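Local coordinates for protein succinate-semialdehyde dehydrogenase (Synechococcus sp., PDB 4ITA) that probably oxidises succinic semialdehyde to succinate with NADP+ as electron acceptor, as an aldehyde dehydrogenase built on a Rossmann-type nucleotide-binding fold, at residues Leu60-Met71 against His79-Ser89; Ile27-Gln35 against Gln194-Lys202. All blocks are in the same frame, centred on the assembly; numbering follows the deposited sequence.

Contact 1: residues Leu60-Met71 against His79-Ser89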
loop_
_atom_site.group_PDB
_atom_site.type_symbol
_atom_site.label_atom_id
_atom_site.label_comp_id
_atom_site.label_asym_id
_atom_site.label_seq_id
_atom_site.Cartn_x
_atom_site.Cartn_y
_atom_site.Cartn_z
ATOM N N LEU A 60 29.290 9.982 4.330
ATOM C CA LEU A 60 29.434 8.853 3.411
ATOM C C LEU A 60 30.454 9.128 2.305
ATOM O O LEU A 60 31.235 8.248 1.934
ATOM C CB LEU A 60 28.075 8.518 2.792
ATOM C CG LEU A 60 27.087 7.822 3.730
ATOM C CD1 LEU A 60 25.666 8.048 3.249
ATOM C CD2 LEU A 60 27.387 6.329 3.809
ATOM N N GLU A 61 30.447 10.352 1.784
ATOM C CA GLU A 61 31.366 10.753 0.717
ATOM C C GLU A 61 32.815 10.835 1.181
ATOM O O GLU A 61 33.741 10.541 0.420
ATOM C CB GLU A 61 30.921 12.085 0.102
ATOM C CG GLU A 61 29.647 11.969 -0.736
ATOM C CD GLU A 61 28.850 13.270 -0.818
ATOM O OE1 GLU A 61 29.283 14.292 -0.251
ATOM O OE2 GLU A 61 27.776 13.261 -1.447
ATOM N N ARG A 62 33.024 11.232 2.431
ATOM C CA ARG A 62 34.377 11.354 2.952
ATOM C C ARG A 62 34.995 10.000 3.292
ATOM O O ARG A 62 36.159 9.736 2.970
ATOM C CB ARG A 62 34.399 12.241 4.195
ATOM C CG ARG A 62 35.791 12.374 4.782
ATOM C CD ARG A 62 35.815 13.232 6.024
ATOM N NE ARG A 62 37.165 13.277 6.584
ATOM C CZ ARG A 62 37.514 13.991 7.648
ATOM N NH1 ARG A 62 36.615 14.734 8.277
ATOM N NH2 ARG A 62 38.767 13.961 8.080
ATOM N N ASP A 63 34.233 9.151 3.973
ATOM C CA ASP A 63 34.783 7.923 4.537
ATOM C C ASP A 63 34.326 6.676 3.778
ATOM O O ASP A 63 34.168 5.605 4.367
ATOM C CB ASP A 63 34.452 7.824 6.037
ATOM C CG ASP A 63 35.114 8.930 6.866
ATOM O OD1 ASP A 63 36.251 9.306 6.549
ATOM O OD2 ASP A 63 34.494 9.419 7.833
ATOM N N THR A 64 34.156 6.819 2.470
ATOM C CA THR A 64 33.640 5.746 1.630
ATOM C C THR A 64 34.437 4.445 1.766
ATOM O O THR A 64 33.858 3.364 1.876
ATOM C CB THR A 64 33.527 6.194 0.140
ATOM O OG1 THR A 64 32.702 5.283 -0.589
ATOM C CG2 THR A 64 34.883 6.282 -0.532
ATOM N N SER A 65 35.759 4.544 1.797
ATOM C CA SER A 65 36.596 3.360 1.837
ATOM C C SER A 65 36.462 2.625 3.161
ATOM O O SER A 65 36.413 1.392 3.198
ATOM C CB SER A 65 38.049 3.747 1.594
ATOM O OG SER A 65 38.836 2.587 1.438
ATOM N N LYS A 66 36.388 3.379 4.251
ATOM C CA LYS A 66 36.211 2.790 5.567
ATOM C C LYS A 66 34.869 2.068 5.691
ATOM O O LYS A 66 34.798 0.937 6.178
ATOM C CB LYS A 66 36.333 3.862 6.659
ATOM C CG LYS A 66 35.955 3.363 8.052
ATOM C CD LYS A 66 36.294 4.381 9.141
ATOM C CE LYS A 66 35.124 5.307 9.447
ATOM N NZ LYS A 66 35.404 6.179 10.629
ATOM N N PHE A 67 33.798 2.715 5.244
ATOM C CA PHE A 67 32.494 2.077 5.301
ATOM C C PHE A 67 32.471 0.852 4.399
ATOM O O PHE A 67 31.913 -0.180 4.758
ATOM C CB PHE A 67 31.382 3.053 4.930
ATOM C CG PHE A 67 31.254 4.202 5.887
ATOM C CD1 PHE A 67 31.247 3.980 7.258
ATOM C CD2 PHE A 67 31.172 5.505 5.415
ATOM C CE1 PHE A 67 31.141 5.043 8.150
ATOM C CE2 PHE A 67 31.071 6.571 6.292
ATOM C CZ PHE A 67 31.058 6.341 7.662
ATOM N N ALA A 68 33.096 0.971 3.233
ATOM C CA ALA A 68 33.170 -0.152 2.307
ATOM C C ALA A 68 33.875 -1.351 2.933
ATOM O O ALA A 68 33.478 -2.495 2.715
ATOM C CB ALA A 68 33.865 0.272 1.025
ATOM N N GLU A 69 34.915 -1.097 3.723
ATOM C CA GLU A 69 35.648 -2.185 4.362
ATOM C C GLU A 69 34.757 -2.943 5.333
ATOM O O GLU A 69 34.869 -4.168 5.478
ATOM C CB GLU A 69 36.894 -1.663 5.084
ATOM C CG GLU A 69 37.775 -2.766 5.648
ATOM C CD GLU A 69 39.074 -2.242 6.231
ATOM O OE1 GLU A 69 39.149 -1.034 6.535
ATOM O OE2 GLU A 69 40.019 -3.045 6.383
ATOM N N ILE A 70 33.855 -2.228 6.000
ATOM C CA ILE A 70 32.933 -2.887 6.922
ATOM C C ILE A 70 32.025 -3.830 6.137
ATOM O O ILE A 70 31.840 -4.985 6.532
ATOM C CB ILE A 70 32.070 -1.884 7.715
ATOM C CG1 ILE A 70 32.948 -0.897 8.490
ATOM C CG2 ILE A 70 31.145 -2.624 8.672
ATOM C CD1 ILE A 70 32.146 0.218 9.145
ATOM N N MET A 71 31.474 -3.337 5.025
ATOM C CA MET A 71 30.592 -4.142 4.171
ATOM C C MET A 71 31.301 -5.398 3.679
ATOM O O MET A 71 30.781 -6.510 3.795
ATOM C CB MET A 71 30.088 -3.334 2.965
ATOM C CG MET A 71 29.237 -2.098 3.301
ATOM S SD MET A 71 28.535 -1.261 1.840
ATOM C CE MET A 71 29.148 0.419 2.079
ATOM N N HIS A 79 35.412 -4.752 -2.253
ATOM C CA HIS A 79 35.615 -3.447 -1.647
ATOM C C HIS A 79 35.287 -2.334 -2.643
ATOM O O HIS A 79 34.687 -1.316 -2.280
ATOM C CB HIS A 79 37.054 -3.328 -1.145
ATOM C CG HIS A 79 37.331 -2.066 -0.390
ATOM N ND1 HIS A 79 38.228 -1.122 -0.832
ATOM C CD2 HIS A 79 36.830 -1.598 0.777
ATOM C CE1 HIS A 79 38.270 -0.120 0.032
ATOM N NE2 HIS A 79 37.436 -0.388 1.019
ATOM N N GLN A 80 35.650 -2.530 -3.903
ATOM C CA GLN A 80 35.362 -1.530 -4.920
ATOM C C GLN A 80 33.863 -1.329 -5.131
ATOM O O GLN A 80 33.400 -0.195 -5.262
ATOM C CB GLN A 80 36.071 -1.864 -6.236
ATOM C CG GLN A 80 37.593 -1.779 -6.142
ATOM C CD GLN A 80 38.092 -0.421 -5.656
ATOM O OE1 GLN A 80 38.886 -0.337 -4.717
ATOM N NE2 GLN A 80 37.637 0.645 -6.300
ATOM N N SER A 81 33.098 -2.416 -5.162
ATOM C CA SER A 81 31.646 -2.283 -5.310
ATOM C C SER A 81 31.014 -1.716 -4.036
ATOM O O SER A 81 29.991 -1.037 -4.102
ATOM C CB SER A 81 30.977 -3.601 -5.725
ATOM O OG SER A 81 31.078 -4.594 -4.727
ATOM N N ALA A 82 31.629 -1.978 -2.884
ATOM C CA ALA A 82 31.153 -1.407 -1.621
ATOM C C ALA A 82 31.410 0.102 -1.551
ATOM O O ALA A 82 30.611 0.845 -0.977
ATOM C CB ALA A 82 31.760 -2.133 -0.421
ATOM N N ILE A 83 32.506 0.558 -2.155
ATOM C CA ILE A 83 32.754 1.985 -2.285
ATOM C C ILE A 83 31.636 2.601 -3.119
ATOM O O ILE A 83 31.054 3.615 -2.734
ATOM C CB ILE A 83 34.147 2.266 -2.911
ATOM C CG1 ILE A 83 35.247 1.992 -1.883
ATOM C CG2 ILE A 83 34.239 3.704 -3.411
ATOM C CD1 ILE A 83 36.649 1.978 -2.468
ATOM N N ALA A 84 31.303 1.972 -4.244
ATOM C CA ALA A 84 30.203 2.458 -5.067
ATOM C C ALA A 84 28.891 2.469 -4.285
ATOM O O ALA A 84 28.075 3.385 -4.437
ATOM C CB ALA A 84 30.070 1.631 -6.355
ATOM N N GLU A 85 28.683 1.463 -3.437
ATOM C CA GLU A 85 27.459 1.404 -2.644
ATOM C C GLU A 85 27.375 2.571 -1.649
ATOM O O GLU A 85 26.305 3.164 -1.455
ATOM C CB GLU A 85 27.317 0.058 -1.929
ATOM C CG GLU A 85 26.037 0.005 -1.124
ATOM C CD GLU A 85 25.750 -1.327 -0.476
ATOM O OE1 GLU A 85 26.372 -2.356 -0.828
ATOM O OE2 GLU A 85 24.864 -1.342 0.399
ATOM N N ALA A 86 28.495 2.901 -1.017
ATOM C CA ALA A 86 28.533 4.043 -0.107
ATOM C C ALA A 86 28.255 5.341 -0.869
ATOM O O ALA A 86 27.539 6.227 -0.389
ATOM C CB ALA A 86 29.876 4.120 0.606
ATOM N N GLU A 87 28.803 5.453 -2.074
ATOM C CA GLU A 87 28.561 6.623 -2.904
ATOM C C GLU A 87 27.091 6.750 -3.295
ATOM O O GLU A 87 26.522 7.846 -3.277
ATOM C CB GLU A 87 29.440 6.565 -4.158
ATOM C CG GLU A 87 30.923 6.764 -3.881
ATOM C CD GLU A 87 31.797 6.500 -5.097
ATOM O OE1 GLU A 87 32.990 6.870 -5.054
ATOM O OE2 GLU A 87 31.297 5.920 -6.083
ATOM N N LYS A 88 26.466 5.628 -3.640
ATOM C CA LYS A 88 25.063 5.659 -4.028
ATOM C C LYS A 88 24.171 5.989 -2.826
ATOM O O LYS A 88 23.138 6.652 -2.973
ATOM C CB LYS A 88 24.669 4.328 -4.658
ATOM C CG LYS A 88 23.397 4.368 -5.477
ATOM C CD LYS A 88 23.160 3.023 -6.127
ATOM C CE LYS A 88 21.906 3.033 -6.971
ATOM N NZ LYS A 88 21.831 1.796 -7.791
ATOM N N SER A 89 24.580 5.529 -1.644
ATOM C CA SER A 89 23.910 5.884 -0.392
ATOM C C SER A 89 23.917 7.401 -0.173
ATOM O O SER A 89 22.896 7.991 0.201
ATOM C CB SER A 89 24.567 5.161 0.789
ATOM O OG SER A 89 24.405 3.752 0.676
#

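Contact 2: residues Ile27-Gln35 against Gln194-Lys202. With EDO (1,2-ethanediol), chain N.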
loop_
_atom_site.group_PDB
_atom_site.type_symbol
_atom_site.label_atom_id
_atom_site.label_comp_id
_atom_site.label_asym_id
_atom_site.label_seq_id
_atom_site.Cartn_x
_atom_site.Cartn_y
_atom_site.Cartn_z
ATOM N N ILE A 27 13.726 -3.399 23.593
ATOM C CA ILE A 27 13.013 -3.008 22.380
ATOM C C ILE A 27 11.915 -2.004 22.728
ATOM O O ILE A 27 11.779 -0.964 22.073
ATOM C CB ILE A 27 12.408 -4.229 21.664
ATOM C CG1 ILE A 27 13.519 -5.117 21.107
ATOM C CG2 ILE A 27 11.465 -3.797 20.542
ATOM C CD1 ILE A 27 13.028 -6.470 20.641
ATOM N N ASP A 28 11.154 -2.302 23.773
ATOM C CA ASP A 28 10.100 -1.410 24.235
ATOM C C ASP A 28 10.635 -0.018 24.565
ATOM O O ASP A 28 10.022 0.986 24.202
ATOM C CB ASP A 28 9.398 -2.011 25.454
ATOM C CG ASP A 28 8.215 -1.190 25.894
ATOM O OD1 ASP A 28 7.153 -1.309 25.252
ATOM O OD2 ASP A 28 8.352 -0.426 26.876
ATOM N N ALA A 29 11.784 0.037 25.233
ATOM C CA ALA A 29 12.386 1.316 25.591
ATOM C C ALA A 29 12.769 2.100 24.347
ATOM O O ALA A 29 12.596 3.321 24.304
ATOM C CB ALA A 29 13.599 1.096 26.473
ATOM N N LYS A 30 13.304 1.412 23.344
ATOM C CA LYS A 30 13.648 2.087 22.096
ATOM C C LYS A 30 12.417 2.624 21.377
ATOM O O LYS A 30 12.464 3.708 20.805
ATOM C CB LYS A 30 14.495 1.184 21.202
ATOM C CG LYS A 30 15.878 0.935 21.812
ATOM C CD LYS A 30 16.913 0.561 20.782
ATOM C CE LYS A 30 18.260 0.287 21.433
ATOM N NZ LYS A 30 19.194 1.448 21.326
ATOM N N LEU A 31 11.315 1.887 21.419
ATOM C CA LEU A 31 10.067 2.366 20.824
ATOM C C LEU A 31 9.485 3.556 21.587
ATOM O O LEU A 31 8.991 4.503 20.975
ATOM C CB LEU A 31 9.054 1.223 20.684
ATOM C CG LEU A 31 9.537 0.098 19.761
ATOM C CD1 LEU A 31 8.530 -1.043 19.723
ATOM C CD2 LEU A 31 9.802 0.614 18.351
ATOM N N ALA A 32 9.571 3.534 22.914
ATOM C CA ALA A 32 9.146 4.685 23.707
ATOM C C ALA A 32 9.967 5.919 23.339
ATOM O O ALA A 32 9.418 7.011 23.193
ATOM C CB ALA A 32 9.280 4.392 25.193
ATOM N N LYS A 33 11.276 5.748 23.189
ATOM C CA LYS A 33 12.130 6.876 22.834
ATOM C C LYS A 33 11.840 7.371 21.422
ATOM O O LYS A 33 11.830 8.576 21.175
ATOM C CB LYS A 33 13.615 6.536 23.000
ATOM C CG LYS A 33 14.520 7.756 22.809
ATOM C CD LYS A 33 15.952 7.510 23.239
ATOM C CE LYS A 33 16.671 6.577 22.298
ATOM N NZ LYS A 33 18.040 6.277 22.830
ATOM N N ALA A 34 11.590 6.446 20.499
ATOM C CA ALA A 34 11.223 6.829 19.135
ATOM C C ALA A 34 9.942 7.649 19.107
ATOM O O ALA A 34 9.833 8.627 18.364
ATOM C CB ALA A 34 11.065 5.596 18.269
ATOM N N GLN A 35 8.967 7.260 19.917
ATOM C CA GLN A 35 7.716 7.991 19.977
ATOM C C GLN A 35 7.915 9.408 20.503
ATOM O O GLN A 35 7.384 10.374 19.938
ATOM C CB GLN A 35 6.689 7.237 20.823
ATOM C CG GLN A 35 5.357 7.950 20.907
ATOM C CD GLN A 35 4.718 8.114 19.542
ATOM O OE1 GLN A 35 4.944 7.306 18.635
ATOM N NE2 GLN A 35 3.921 9.169 19.380
ATOM N N GLN A 194 7.010 -8.399 17.897
ATOM C CA GLN A 194 6.776 -7.418 18.958
ATOM C C GLN A 194 6.738 -5.997 18.403
ATOM O O GLN A 194 5.893 -5.186 18.782
ATOM C CB GLN A 194 7.870 -7.497 20.024
ATOM C CG GLN A 194 7.729 -6.427 21.103
ATOM C CD GLN A 194 8.897 -6.385 22.059
ATOM O OE1 GLN A 194 9.752 -7.267 22.050
ATOM N NE2 GLN A 194 8.950 -5.342 22.878
ATOM N N VAL A 195 7.658 -5.700 17.492
ATOM C CA VAL A 195 7.737 -4.363 16.918
ATOM C C VAL A 195 6.488 -4.050 16.084
ATOM O O VAL A 195 5.858 -3.008 16.261
ATOM C CB VAL A 195 9.017 -4.185 16.104
ATOM C CG1 VAL A 195 9.124 -2.747 15.620
ATOM C CG2 VAL A 195 10.231 -4.522 16.959
ATOM N N ILE A 196 6.113 -4.963 15.195
ATOM C CA ILE A 196 4.922 -4.760 14.365
ATOM C C ILE A 196 3.651 -4.588 15.200
ATOM O O ILE A 196 2.763 -3.799 14.849
ATOM C CB ILE A 196 4.722 -5.937 13.382
ATOM C CG1 ILE A 196 5.898 -6.031 12.412
ATOM C CG2 ILE A 196 3.390 -5.809 12.628
ATOM C CD1 ILE A 196 5.928 -7.317 11.619
ATOM N N LYS A 197 3.567 -5.323 16.309
ATOM C CA LYS A 197 2.377 -5.279 17.156
ATOM C C LYS A 197 2.357 -4.099 18.120
ATOM O O LYS A 197 1.339 -3.853 18.776
ATOM C CB LYS A 197 2.226 -6.584 17.949
ATOM C CG LYS A 197 1.724 -7.734 17.097
ATOM C CD LYS A 197 1.533 -8.999 17.911
ATOM C CE LYS A 197 0.756 -10.032 17.118
ATOM N NZ LYS A 197 0.633 -11.310 17.871
ATOM N N ASP A 198 3.460 -3.362 18.222
ATOM C CA ASP A 198 3.501 -2.240 19.154
ATOM C C ASP A 198 2.627 -1.111 18.620
ATOM O O ASP A 198 2.738 -0.743 17.456
ATOM C CB ASP A 198 4.929 -1.753 19.350
ATOM C CG ASP A 198 5.034 -0.724 20.457
ATOM O OD1 ASP A 198 4.744 0.462 20.202
ATOM O OD2 ASP A 198 5.384 -1.114 21.590
ATOM N N PRO A 199 1.752 -0.552 19.471
ATOM C CA PRO A 199 0.811 0.461 18.972
ATOM C C PRO A 199 1.481 1.730 18.447
ATOM O O PRO A 199 0.873 2.447 17.650
ATOM C CB PRO A 199 -0.053 0.780 20.197
ATOM C CG PRO A 199 0.714 0.268 21.372
ATOM C CD PRO A 199 1.492 -0.909 20.875
ATOM N N ARG A 200 2.712 2.001 18.859
ATOM C CA ARG A 200 3.417 3.195 18.400
ATOM C C ARG A 200 4.006 3.033 16.997
ATOM O O ARG A 200 4.310 4.018 16.317
ATOM C CB ARG A 200 4.513 3.572 19.399
ATOM C CG ARG A 200 3.951 3.921 20.781
ATOM C CD ARG A 200 5.013 3.850 21.866
ATOM N NE ARG A 200 5.397 2.467 22.143
ATOM C CZ ARG A 200 5.973 2.069 23.271
ATOM N NH1 ARG A 200 6.221 2.940 24.238
ATOM N NH2 ARG A 200 6.290 0.794 23.437
ATOM N N VAL A 201 4.180 1.793 16.564
ATOM C CA VAL A 201 4.723 1.521 15.242
ATOM C C VAL A 201 3.583 1.602 14.226
ATOM O O VAL A 201 2.570 0.926 14.376
ATOM C CB VAL A 201 5.431 0.153 15.214
ATOM C CG1 VAL A 201 5.856 -0.215 13.802
ATOM C CG2 VAL A 201 6.636 0.181 16.146
ATOM N N LYS A 202 3.733 2.460 13.212
ATOM C CA LYS A 202 2.605 2.804 12.336
ATOM C C LYS A 202 2.638 2.159 10.955
ATOM O O LYS A 202 1.619 2.119 10.260
ATOM C CB LYS A 202 2.481 4.328 12.201
ATOM C CG LYS A 202 2.309 5.063 13.537
ATOM C CD LYS A 202 1.138 4.530 14.367
ATOM C CE LYS A 202 0.947 5.394 15.607
ATOM N NZ LYS A 202 -0.062 4.851 16.553
HETATM C C1 EDO N . 8.344 -10.719 22.844
HETATM O O1 EDO N . 7.686 -9.492 23.156
HETATM C C2 EDO N . 7.340 -11.646 22.171
HETATM O O2 EDO N . 6.888 -11.117 20.911
HETATM O O HOH W 1 6.933 1.808 26.796
HETATM O O HOH W 2 6.980 -2.996 22.963
#

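Contact 1: residues Leu60-Met71 against His79-Ser89
A68 and A82 mark the crossing of helix 64-71 with helix 79-89, their CA atoms 4.6 Å apart and the axes approaching to 8.1 Å at 119°; a short connection joins the two helices. Alanines make this closeness possible: A68 CB meets A82 CB at 3.5 Å and also touches CG1 of I83. On one flank H79, with CG turned anti to the backbone N (chi1 -175°), meets the neighbouring helix by its ring edge, S65 O and E69 N near the ring plane and CD2 beside A68 CB. Its NE2 donates to S65 O at 3.0 Å, nearly straight (164°), so that this carbonyl serves both the imidazole and E69 N. With an alanine at H79 the imidazole is gone, so S65 O would probably keep E69 N but no donor from the other helix, and A68 CB would probably lose cover. T64 OG1 packs against A86 CB (3.3 Å). On the other flank M71 bends at chi3, bringing CE to A82 O (3.4 Å) and SD against the carboxylate end of E85, which has stronger partners in K77, F136 N and W137 N. L60, on the preceding helix 46-62, sets CD1 against S89 CB. The contact is thus mainly apolar, with one directed polar bond that probably helps fix how the helices are turned.

Contact 2: residues Ile27-Gln35 against Gln194-Lys202
L31 and R200 carry the centre of this contact, where helix 24-41 lies against the end of helix 192-197 and the turn leading into strand 201-207. The packed side is largely apolar. L31 sends CD2 to V201 CG2 (3.9 Å), while the I27 and V195 side chains cross at about a right angle, touching through their CG2 atoms. V154 of strand 152-156 touches both L31 and V195, so this side continues into the sheet. Through CD1, set against D198 CG, the leucine meets the polar network. R200, bent at chi3 (-71°), lays one guanidinium face on the helix backbone: the carbonyl carbon of L31 sits over its centre and A32 N nearer the rim. D198 holds the group in a side-on, two-nitrogen salt bridge. R200 NE meets the syn lone pair of D198 OD1 almost straight (175°), and NH2 reaches D198 OD2 at 2.8 Å. D198 OD1 also accepts from R200 N, an Asx turn within the type I beta turn D198-V201, which connects helix to strand in the Rossmann-type domain. The same carboxylate therefore shapes the turn and fixes the arginine's rotation. Towards the watery side the grip is less regular. D28 OD1 forms a second salt bridge with R200 NH2 at 2.9 Å, but from above its carboxylate plane and with a bent angle of 138°. Water fills in here: one molecule links D28 OD2 to R200 NH1, and another donates to D28 OD1 and D198 OD2 while accepting from Q194 NE2. This second water and the shared NH2 probably ease the closeness of the two carboxylates, whose D28 OD1 and D198 OD2 lie 4.1 Å apart. Q194 NE2 also bonds to P24 O, and Q194 OE1 accepts a weak bond, 3.2 Å, from O1 of an ethanediol probably left from crystallisation.

In the fold
Contact 1 lies nearer the middle of the chain than contact 2, their centres about 16 and 25 Å from its centre; both are only partly buried. Along the chain contact 1 is nested inside the loop closed by contact 2, and helices 24-41 and 46-62 follow each other, yet the nearest atoms of the two contacts are about 18 Å apart. Contact 1 packs helix 64-75, with the end of helix 46-62, against helix 79-103, through small residues and a single cross-helix hydrogen bond. Contact 2 joins distant parts of the sequence, resting a helix on a helix-to-strand turn beside the sheet, and pairs an apolar side with a salt-bridge network that waters extend on the other. The side chains of E85 and V195 are each about 9 Å from the bound NADPH.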